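Local coordinates for protein NADH:ubiquinone oxidoreductase, Na translocating, F subunit (Porphyromonas gingivalis, PDB 2R6H) that belongs to the flavin-containing oxidoreductases of the ferredoxin reductase type and binds flavin-adenine dinucleotide beside a Rossmann-like NAD-binding domain, at residues L77-Y89 with W119-I132. Numbering follows the deposited sequence.
Sequences LTCKNEEETVRAY and WKAGIKPGISSSYI. With FAD (flavin-adenine dinucleotide), chain H.
Cys79, Asn81 and Arg87 come nearest, CA to CA, to Pro125, Ile127 and Ser128 respectively, where 77-89, running from one strand into another of a different sheet, bends round the helix that ends 119-132. The axes of strand 85-89 and helix 127-132 pass 9.3 Å apart at 79°, almost perpendicular. Strand 78-81 flanks the same helix, with CA of Asn81 5.9 Å from CA of Ile127. Toward the start of both segments, Leu77 crosses Trp119 at about a right angle and lays CD1 and CD2 over one face of the indole, CD2 making a CH-pi contact with the five-membered ring. The sulfur of Cys79 rests near CA of Ile127, while its CB meets CB of Ser130. Ile127 sends CD1 between the two strands, onto the amide of Asn81, whose ND2 is hydrogen-bonded to Pro50 O, and toward the CG2 tip of Thr85.

This architecture illustrates how a ferredoxin reductase-type flavin domain, an antiparallel barrel with a short capping helix, grips a diphosphate: the helix directs its N-terminal end at the phosphates of FAD. There Ile127 N donates to FAD O2A at 3.1 Å, and Ser129 N to FAD O2P. Arg87 approaches from the strand, bent twice along its chain to bring NE and NH1 to O1P, whose position is less certain; NH2 turns back to Val86 O at 2.6 Å.

Tyr89 OH and Ser128 OG share a 2.8 Å hydrogen bond, the serine oxygen lying in plane at the ring edge; the tyrosine hydroxyl also lies close to O4' of FAD. OG stands anti to the Ser128 backbone nitrogen (chi1 170°), which carries it to the tyrosine, and CD1 of Ile132 packs against CE2 of the ring.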
ATOM      1  N   LEU A  77      20.445  10.581   5.458  1.00 24.14           N
ATOM      2  CA  LEU A  77      19.709  10.215   6.669  1.00 24.57           C
ATOM      3  C   LEU A  77      20.375   9.066   7.440  1.00 25.88           C
ATOM      4  O   LEU A  77      21.061   8.233   6.849  1.00 25.73           O
ATOM      5  CB  LEU A  77      18.272   9.851   6.306  1.00 22.78           C
ATOM      6  CG  LEU A  77      17.448  11.085   5.927  1.00 22.14           C
ATOM      7  CD1 LEU A  77      16.179  10.693   5.198  1.00 20.50           C
ATOM      8  CD2 LEU A  77      17.127  11.929   7.160  1.00 21.45           C
ATOM      9  N   THR A  78      20.209   9.051   8.762  1.00 23.31           N
ATOM     10  CA  THR A  78      20.552   7.884   9.589  1.00 24.19           C
ATOM     11  C   THR A  78      19.444   7.660  10.612  1.00 25.06           C
ATOM     12  O   THR A  78      18.670   8.566  10.871  1.00 25.80           O
ATOM     13  CB  THR A  78      21.895   8.040  10.324  1.00 24.82           C
ATOM     14  OG1 THR A  78      21.879   9.244  11.087  1.00 26.85           O
ATOM     15  CG2 THR A  78      23.048   8.077   9.358  1.00 24.34           C
ATOM     16  N   CYS A  79      19.357   6.460  11.176  1.00 37.40           N
ATOM     17  CA  CYS A  79      18.312   6.156  12.159  1.00 38.44           C
ATOM     18  C   CYS A  79      18.767   5.200  13.269  1.00 39.60           C
ATOM     19  O   CYS A  79      19.207   4.087  12.998  1.00 39.29           O
ATOM     20  CB  CYS A  79      17.059   5.601  11.470  1.00 37.14           C
ATOM     21  SG  CYS A  79      15.641   5.349  12.582  1.00 39.92           S
ATOM     22  N   LYS A  80      18.640   5.651  14.514  1.00 55.54           N
ATOM     23  CA  LYS A  80      18.989   4.859  15.688  1.00 57.51           C
ATOM     24  C   LYS A  80      17.728   4.456  16.470  1.00 58.41           C
ATOM     25  O   LYS A  80      16.936   5.302  16.869  1.00 58.54           O
ATOM     26  CB  LYS A  80      19.916   5.677  16.586  1.00 58.81           C
ATOM     27  CG  LYS A  80      20.508   4.932  17.763  1.00 62.68           C
ATOM     28  CD  LYS A  80      21.992   4.650  17.557  1.00 68.89           C
ATOM     29  CE  LYS A  80      22.560   3.697  18.620  1.00 71.73           C
ATOM     30  NZ  LYS A  80      22.634   4.300  19.997  1.00 75.68           N
ATOM     31  N   ASN A  81      17.525   3.165  16.685  1.00 40.99           N
ATOM     32  CA  ASN A  81      16.427   2.733  17.545  1.00 42.56           C
ATOM     33  C   ASN A  81      16.974   2.170  18.838  1.00 43.67           C
ATOM     34  O   ASN A  81      17.774   1.248  18.812  1.00 42.98           O
ATOM     35  CB  ASN A  81      15.570   1.680  16.846  1.00 42.13           C
ATOM     36  CG  ASN A  81      14.465   1.144  17.734  1.00 43.25           C
ATOM     37  OD1 ASN A  81      13.883   1.876  18.534  1.00 44.92           O
ATOM     38  ND2 ASN A  81      14.173  -0.143  17.598  1.00 44.41           N
ATOM     39  N   GLU A  82      16.549   2.710  19.972  1.00 49.21           N
ATOM     40  CA  GLU A  82      17.141   2.288  21.237  1.00 51.83           C
ATOM     41  C   GLU A  82      16.209   1.464  22.107  1.00 52.80           C
ATOM     42  O   GLU A  82      16.494   1.235  23.276  1.00 54.53           O
ATOM     43  CB  GLU A  82      17.666   3.487  22.024  1.00 53.15           C
ATOM     44  CG  GLU A  82      18.693   4.319  21.263  1.00 55.91           C
ATOM     45  CD  GLU A  82      19.159   5.544  22.048  1.00 62.40           C
ATOM     46  OE1 GLU A  82      19.974   5.371  22.989  1.00 65.93           O
ATOM     47  OE2 GLU A  82      18.725   6.673  21.709  1.00 64.26           O
ATOM     48  N   GLU A  83      15.102   1.004  21.539  1.00 63.72           N
ATOM     49  CA  GLU A  83      14.202   0.140  22.285  1.00 65.87           C
ATOM     50  C   GLU A  83      13.359  -0.755  21.373  1.00 64.13           C
ATOM     51  O   GLU A  83      12.697  -0.279  20.450  1.00 63.10           O
ATOM     52  CB  GLU A  83      13.319   0.978  23.212  1.00 67.65           C
ATOM     53  CG  GLU A  83      12.758   0.222  24.417  1.00 73.61           C
ATOM     54  CD  GLU A  83      11.487   0.863  24.972  1.00 79.29           C
ATOM     55  OE1 GLU A  83      11.009   1.842  24.352  1.00 80.84           O
ATOM     56  OE2 GLU A  83      10.972   0.384  26.016  1.00 81.46           O
ATOM     57  N   GLU A  84      13.396  -2.057  21.639  1.00 52.37           N
ATOM     58  CA  GLU A  84      12.641  -3.025  20.853  1.00 50.82           C
ATOM     59  C   GLU A  84      11.193  -2.607  20.726  1.00 49.58           C
ATOM     60  O   GLU A  84      10.610  -2.083  21.669  1.00 50.60           O
ATOM     61  CB  GLU A  84      12.748  -4.423  21.459  1.00 52.23           C
ATOM     62  CG  GLU A  84      14.025  -5.144  21.065  1.00 56.70           C
ATOM     63  CD  GLU A  84      14.456  -6.202  22.078  1.00 66.71           C
ATOM     64  OE1 GLU A  84      13.650  -7.123  22.365  1.00 69.39           O
ATOM     65  OE2 GLU A  84      15.606  -6.112  22.580  1.00 70.14           O
ATOM     66  N   THR A  85      10.624  -2.831  19.546  1.00 54.97           N
ATOM     67  CA  THR A  85       9.247  -2.430  19.267  1.00 54.85           C
ATOM     68  C   THR A  85       8.583  -3.291  18.200  1.00 52.28           C
ATOM     69  O   THR A  85       9.195  -4.173  17.618  1.00 51.58           O
ATOM     70  CB  THR A  85       9.153  -0.945  18.849  1.00 54.75           C
ATOM     71  OG1 THR A  85       7.782  -0.520  18.889  1.00 55.98           O
ATOM     72  CG2 THR A  85       9.720  -0.740  17.448  1.00 52.80           C
ATOM     73  N   VAL A  86       7.315  -3.021  17.949  1.00 45.28           N
ATOM     74  CA  VAL A  86       6.518  -3.846  17.065  1.00 43.75           C
ATOM     75  C   VAL A  86       5.752  -2.934  16.099  1.00 42.44           C
ATOM     76  O   VAL A  86       5.346  -1.831  16.467  1.00 43.96           O
ATOM     77  CB  VAL A  86       5.556  -4.748  17.904  1.00 44.92           C
ATOM     78  CG1 VAL A  86       4.708  -5.646  17.017  1.00 44.15           C
ATOM     79  CG2 VAL A  86       6.349  -5.593  18.876  1.00 46.21           C
ATOM     80  N   ARG A  87       5.559  -3.364  14.861  1.00 38.19           N
ATOM     81  CA  ARG A  87       4.898  -2.484  13.905  1.00 37.51           C
ATOM     82  C   ARG A  87       3.988  -3.225  12.943  1.00 37.08           C
ATOM     83  O   ARG A  87       4.240  -4.384  12.593  1.00 37.34           O
ATOM     84  CB  ARG A  87       5.917  -1.655  13.125  1.00 36.49           C
ATOM     85  CG  ARG A  87       5.318  -0.413  12.523  1.00 35.50           C
ATOM     86  CD  ARG A  87       4.824   0.543  13.594  1.00 38.05           C
ATOM     87  NE  ARG A  87       5.855   1.498  13.997  1.00 40.06           N
ATOM     88  CZ  ARG A  87       6.480   1.494  15.174  1.00 42.59           C
ATOM     89  NH1 ARG A  87       7.412   2.406  15.437  1.00 43.58           N
ATOM     90  NH2 ARG A  87       6.179   0.585  16.093  1.00 42.07           N
ATOM     91  N   ALA A  88       2.939  -2.535  12.505  1.00 31.77           N
ATOM     92  CA  ALA A  88       1.901  -3.151  11.682  1.00 31.18           C
ATOM     93  C   ALA A  88       2.149  -3.039  10.167  1.00 29.66           C
ATOM     94  O   ALA A  88       2.413  -1.949   9.650  1.00 28.71           O
ATOM     95  CB  ALA A  88       0.539  -2.562  12.040  1.00 32.10           C
ATOM     96  N   TYR A  89       2.056  -4.168   9.464  1.00 34.34           N
ATOM     97  CA  TYR A  89       2.072  -4.147   8.005  1.00 34.32           C
ATOM     98  C   TYR A  89       1.012  -5.084   7.421  1.00 36.65           C
ATOM     99  O   TYR A  89       0.860  -6.222   7.877  1.00 37.86           O
ATOM    100  CB  TYR A  89       3.487  -4.403   7.453  1.00 33.45           C
ATOM    101  CG  TYR A  89       4.437  -3.307   7.881  1.00 31.32           C
ATOM    102  CD1 TYR A  89       4.458  -2.090   7.224  1.00 29.54           C
ATOM    103  CD2 TYR A  89       5.269  -3.471   8.976  1.00 31.21           C
ATOM    104  CE1 TYR A  89       5.294  -1.067   7.634  1.00 29.62           C
ATOM    105  CE2 TYR A  89       6.110  -2.462   9.391  1.00 32.05           C
ATOM    106  CZ  TYR A  89       6.119  -1.256   8.720  1.00 31.30           C
ATOM    107  OH  TYR A  89       6.955  -0.240   9.141  1.00 32.03           O
ATOM    108  N   TRP A 119      15.881  18.336   5.639  1.00 48.04           N
ATOM    109  CA  TRP A 119      14.805  17.686   6.368  1.00 45.87           C
ATOM    110  C   TRP A 119      14.703  18.454   7.672  1.00 47.53           C
ATOM    111  O   TRP A 119      15.713  18.961   8.141  1.00 48.87           O
ATOM    112  CB  TRP A 119      15.173  16.229   6.649  1.00 44.57           C
ATOM    113  CG  TRP A 119      15.653  15.442   5.452  1.00 41.84           C
ATOM    114  CD1 TRP A 119      16.942  15.276   5.044  1.00 39.28           C
ATOM    115  CD2 TRP A 119      14.840  14.699   4.531  1.00 37.64           C
ATOM    116  NE1 TRP A 119      16.981  14.479   3.923  1.00 36.08           N
ATOM    117  CE2 TRP A 119      15.703  14.109   3.593  1.00 35.84           C
ATOM    118  CE3 TRP A 119      13.462  14.477   4.409  1.00 37.22           C
ATOM    119  CZ2 TRP A 119      15.235  13.315   2.543  1.00 37.76           C
ATOM    120  CZ3 TRP A 119      12.996  13.688   3.366  1.00 36.57           C
ATOM    121  CH2 TRP A 119      13.877  13.120   2.448  1.00 37.26           C
ATOM    122  N   LYS A 120      13.518  18.556   8.268  1.00 53.13           N
ATOM    123  CA  LYS A 120      13.420  19.288   9.528  1.00 55.67           C
ATOM    124  C   LYS A 120      14.427  18.734  10.520  1.00 56.04           C
ATOM    125  O   LYS A 120      14.451  17.540  10.804  1.00 54.75           O
ATOM    126  CB  LYS A 120      12.012  19.283  10.113  1.00 56.64           C
ATOM    127  CG  LYS A 120      11.722  20.513  10.970  1.00 61.88           C
ATOM    128  CD  LYS A 120      10.220  20.788  11.093  1.00 67.15           C
ATOM    129  CE  LYS A 120       9.628  20.249  12.404  1.00 69.03           C
ATOM    130  NZ  LYS A 120       9.869  21.151  13.582  1.00 73.03           N
ATOM    131  N   ALA A 121      15.260  19.628  11.034  1.00 48.59           N
ATOM    132  CA  ALA A 121      16.475  19.251  11.737  1.00 49.24           C
ATOM    133  C   ALA A 121      16.214  18.515  13.036  1.00 49.80           C
ATOM    134  O   ALA A 121      15.338  18.901  13.811  1.00 49.69           O
ATOM    135  CB  ALA A 121      17.330  20.478  11.996  1.00 51.43           C
ATOM    136  N   GLY A 122      16.992  17.456  13.258  1.00 74.52           N
ATOM    137  CA  GLY A 122      16.945  16.696  14.494  1.00 74.21           C
ATOM    138  C   GLY A 122      15.702  15.845  14.659  1.00 72.42           C
ATOM    139  O   GLY A 122      15.395  15.391  15.760  1.00 72.49           O
ATOM    140  N   ILE A 123      14.977  15.633  13.565  1.00 47.53           N
ATOM    141  CA  ILE A 123      13.810  14.761  13.575  1.00 45.85           C
ATOM    142  C   ILE A 123      14.157  13.404  12.978  1.00 44.93           C
ATOM    143  O   ILE A 123      14.664  13.319  11.854  1.00 43.89           O
ATOM    144  CB  ILE A 123      12.651  15.370  12.799  1.00 45.07           C
ATOM    145  CG1 ILE A 123      11.992  16.460  13.628  1.00 45.19           C
ATOM    146  CG2 ILE A 123      11.633  14.309  12.462  1.00 43.03           C
ATOM    147  CD1 ILE A 123      10.752  16.999  12.988  1.00 47.00           C
ATOM    148  N   LYS A 124      13.895  12.351  13.756  1.00 53.65           N
ATOM    149  CA  LYS A 124      14.217  10.984  13.365  1.00 52.06           C
ATOM    150  C   LYS A 124      13.301  10.470  12.266  1.00 49.16           C
ATOM    151  O   LYS A 124      12.113  10.784  12.245  1.00 49.05           O
ATOM    152  CB  LYS A 124      14.106  10.041  14.563  1.00 53.06           C
ATOM    153  CG  LYS A 124      15.396   9.774  15.321  1.00 58.60           C
ATOM    154  CD  LYS A 124      15.407   8.337  15.874  1.00 63.16           C
ATOM    155  CE  LYS A 124      15.624   8.290  17.396  1.00 68.00           C
ATOM    156  NZ  LYS A 124      16.957   8.804  17.866  1.00 72.49           N
ATOM    157  N   PRO A 125      13.860   9.680  11.340  1.00 39.31           N
ATOM    158  CA  PRO A 125      13.038   8.929  10.386  1.00 37.40           C
ATOM    159  C   PRO A 125      12.318   7.810  11.118  1.00 36.99           C
ATOM    160  O   PRO A 125      12.542   7.621  12.318  1.00 38.56           O
ATOM    161  CB  PRO A 125      14.064   8.348   9.408  1.00 36.56           C
ATOM    162  CG  PRO A 125      15.296   9.169   9.593  1.00 37.86           C
ATOM    163  CD  PRO A 125      15.294   9.587  11.031  1.00 39.41           C
ATOM    164  N   GLY A 126      11.471   7.081  10.400  1.00 36.57           N
ATOM    165  CA  GLY A 126      10.676   6.012  10.980  1.00 36.26           C
ATOM    166  C   GLY A 126      11.497   4.820  11.424  1.00 36.88           C
ATOM    167  O   GLY A 126      12.121   4.164  10.596  1.00 35.84           O
ATOM    168  N   ILE A 127      11.488   4.527  12.725  1.00 40.98           N
ATOM    169  CA  ILE A 127      12.381   3.503  13.259  1.00 41.75           C
ATOM    170  C   ILE A 127      12.071   2.122  12.692  1.00 39.91           C
ATOM    171  O   ILE A 127      12.938   1.262  12.640  1.00 40.16           O
ATOM    172  CB  ILE A 127      12.415   3.460  14.821  1.00 44.66           C
ATOM    173  CG1 ILE A 127      11.212   2.715  15.365  1.00 48.21           C
ATOM    174  CG2 ILE A 127      12.509   4.846  15.438  1.00 46.61           C
ATOM    175  CD1 ILE A 127      11.511   1.279  15.641  1.00 52.51           C
ATOM    176  N   SER A 128      10.840   1.904  12.261  1.00 31.57           N
ATOM    177  CA  SER A 128      10.485   0.608  11.716  1.00 30.15           C
ATOM    178  C   SER A 128      10.753   0.523  10.220  1.00 28.78           C
ATOM    179  O   SER A 128      11.535  -0.308   9.754  1.00 29.13           O
ATOM    180  CB  SER A 128       9.025   0.294  12.006  1.00 30.22           C
ATOM    181  OG  SER A 128       8.621  -0.856  11.288  1.00 29.59           O
ATOM    182  N   SER A 129      10.092   1.375   9.455  1.00 30.61           N
ATOM    183  CA  SER A 129      10.316   1.376   8.023  1.00 29.46           C
ATOM    184  C   SER A 129      11.823   1.416   7.708  1.00 29.85           C
ATOM    185  O   SER A 129      12.281   0.722   6.804  1.00 29.88           O
ATOM    186  CB  SER A 129       9.572   2.528   7.360  1.00 28.48           C
ATOM    187  OG  SER A 129      10.114   3.762   7.779  1.00 28.66           O
ATOM    188  N   SER A 130      12.589   2.198   8.474  1.00 32.33           N
ATOM    189  CA  SER A 130      14.022   2.349   8.226  1.00 32.74           C
ATOM    190  C   SER A 130      14.768   1.042   8.417  1.00 34.11           C
ATOM    191  O   SER A 130      15.755   0.806   7.730  1.00 36.06           O
ATOM    192  CB  SER A 130      14.654   3.431   9.108  1.00 32.96           C
ATOM    193  OG  SER A 130      14.095   4.705   8.856  1.00 31.60           O
ATOM    194  N   TYR A 131      14.314   0.198   9.342  1.00 36.22           N
ATOM    195  CA  TYR A 131      14.985  -1.080   9.589  1.00 36.64           C
ATOM    196  C   TYR A 131      14.637  -2.033   8.470  1.00 35.81           C
ATOM    197  O   TYR A 131      15.520  -2.665   7.897  1.00 36.59           O
ATOM    198  CB  TYR A 131      14.611  -1.691  10.950  1.00 38.14           C
ATOM    199  CG  TYR A 131      15.173  -3.088  11.186  1.00 40.00           C
ATOM    200  CD1 TYR A 131      16.529  -3.292  11.436  1.00 42.88           C
ATOM    201  CD2 TYR A 131      14.347  -4.205  11.169  1.00 40.02           C
ATOM    202  CE1 TYR A 131      17.044  -4.568  11.658  1.00 42.88           C
ATOM    203  CE2 TYR A 131      14.853  -5.489  11.386  1.00 40.94           C
ATOM    204  CZ  TYR A 131      16.195  -5.664  11.634  1.00 42.40           C
ATOM    205  OH  TYR A 131      16.681  -6.936  11.841  1.00 42.73           O
ATOM    206  N   ILE A 132      13.353  -2.130   8.150  1.00 33.94           N
ATOM    207  CA  ILE A 132      12.931  -3.018   7.076  1.00 33.38           C
ATOM    208  C   ILE A 132      13.683  -2.704   5.793  1.00 32.89           C
ATOM    209  O   ILE A 132      14.182  -3.606   5.122  1.00 33.80           O
ATOM    210  CB  ILE A 132      11.422  -2.940   6.831  1.00 32.73           C
ATOM    211  CG1 ILE A 132      10.682  -3.557   8.023  1.00 35.08           C
ATOM    212  CG2 ILE A 132      11.074  -3.666   5.553  1.00 32.08           C
ATOM    213  CD1 ILE A 132       9.250  -3.104   8.172  1.00 36.89           C
TER
HETATM  214  PA  FAD H   1       7.806   6.006  13.055  1.00 65.31           P
HETATM  215  O1A FAD H   1       6.526   5.463  13.678  1.00 65.82           O
HETATM  216  O2A FAD H   1       9.027   5.962  13.979  1.00 63.78           O
HETATM  217  O5B FAD H   1       7.583   7.526  12.523  1.00 69.93           O
HETATM  218  C5B FAD H   1       6.667   7.795  11.472  1.00 73.91           C
HETATM  219  C4B FAD H   1       6.963   9.153  10.846  1.00 77.06           C
HETATM  220  O4B FAD H   1       6.850  10.168  11.826  1.00 79.15           O
HETATM  221  C3B FAD H   1       8.373   9.228  10.281  1.00 77.72           C
HETATM  222  O3B FAD H   1       8.303   9.742   8.973  1.00 79.49           O
HETATM  223  C2B FAD H   1       9.115  10.206  11.166  1.00 78.41           C
HETATM  224  O2B FAD H   1       9.976  11.011  10.391  1.00 76.11           O
HETATM  225  C1B FAD H   1       7.980  11.027  11.770  1.00 82.28           C
HETATM  226  N9A FAD H   1       8.295  11.628  13.097  1.00 84.71           N
HETATM  227  C8A FAD H   1       8.829  11.016  14.212  1.00 84.99           C
HETATM  228  N7A FAD H   1       8.941  11.938  15.204  1.00 85.46           N
HETATM  229  C5A FAD H   1       8.484  13.135  14.743  1.00 85.27           C
HETATM  230  C6A FAD H   1       8.367  14.407  15.323  1.00 83.85           C
HETATM  231  N6A FAD H   1       8.830  14.639  16.552  1.00 83.81           N
HETATM  232  N1A FAD H   1       7.847  15.460  14.581  1.00 84.26           N
HETATM  233  C2A FAD H   1       7.442  15.259  13.270  1.00 84.83           C
HETATM  234  N3A FAD H   1       7.558  14.000  12.698  1.00 85.05           N
HETATM  235  C4A FAD H   1       8.072  12.955  13.419  1.00 85.45           C
HETATM  236  N1  FAD H   1       2.543   0.930   6.491  1.00 32.54           N
HETATM  237  C2  FAD H   1       3.018   0.414   5.314  1.00 32.10           C
HETATM  238  O2  FAD H   1       3.969   0.971   4.782  1.00 32.25           O
HETATM  239  N3  FAD H   1       2.425  -0.709   4.757  1.00 30.99           N
HETATM  240  C4  FAD H   1       1.346  -1.335   5.376  1.00 31.77           C
HETATM  241  O4  FAD H   1       0.778  -2.344   4.923  1.00 31.42           O
HETATM  242  C4X FAD H   1       0.878  -0.803   6.565  1.00 31.92           C
HETATM  243  N5  FAD H   1      -0.188  -1.416   7.185  1.00 32.45           N
HETATM  244  C5X FAD H   1      -0.663  -0.878   8.366  1.00 31.73           C
HETATM  245  C6  FAD H   1      -1.749  -1.494   8.980  1.00 32.49           C
HETATM  246  C7  FAD H   1      -2.256  -0.995  10.173  1.00 32.48           C
HETATM  247  C7M FAD H   1      -3.428  -1.696  10.807  1.00 32.12           C
HETATM  248  C8  FAD H   1      -1.665   0.135  10.745  1.00 31.52           C
HETATM  249  C8M FAD H   1      -2.195   0.697  12.023  1.00 31.63           C
HETATM  250  C9  FAD H   1      -0.584   0.747  10.123  1.00 31.33           C
HETATM  251  C9A FAD H   1      -0.072   0.249   8.933  1.00 31.03           C
HETATM  252  N10 FAD H   1       1.004   0.857   8.304  1.00 31.60           N
HETATM  253  C10 FAD H   1       1.473   0.331   7.121  1.00 31.72           C
HETATM  254  C1' FAD H   1       1.814   1.940   8.951  1.00 33.86           C
HETATM  255  C2' FAD H   1       2.996   1.295   9.654  1.00 37.56           C
HETATM  256  O2' FAD H   1       2.514   0.434  10.656  1.00 38.71           O
HETATM  257  C3' FAD H   1       3.927   2.320  10.291  1.00 41.60           C
HETATM  258  O3' FAD H   1       3.198   3.332  10.947  1.00 42.85           O
HETATM  259  C4' FAD H   1       4.844   2.901   9.232  1.00 44.24           C
HETATM  260  O4' FAD H   1       5.710   1.867   8.846  1.00 48.87           O
HETATM  261  C5' FAD H   1       5.682   4.039   9.788  1.00 46.07           C
HETATM  262  O5' FAD H   1       6.168   3.651  11.051  1.00 49.50           O
HETATM  263  P   FAD H   1       7.743   3.742  11.366  1.00 52.59           P
HETATM  264  O1P FAD H   1       8.076   2.947  12.606  1.00 52.07           O
HETATM  265  O2P FAD H   1       8.534   3.299  10.163  1.00 54.56           O
HETATM  266  O3P FAD H   1       8.006   5.294  11.617  1.00 58.04           O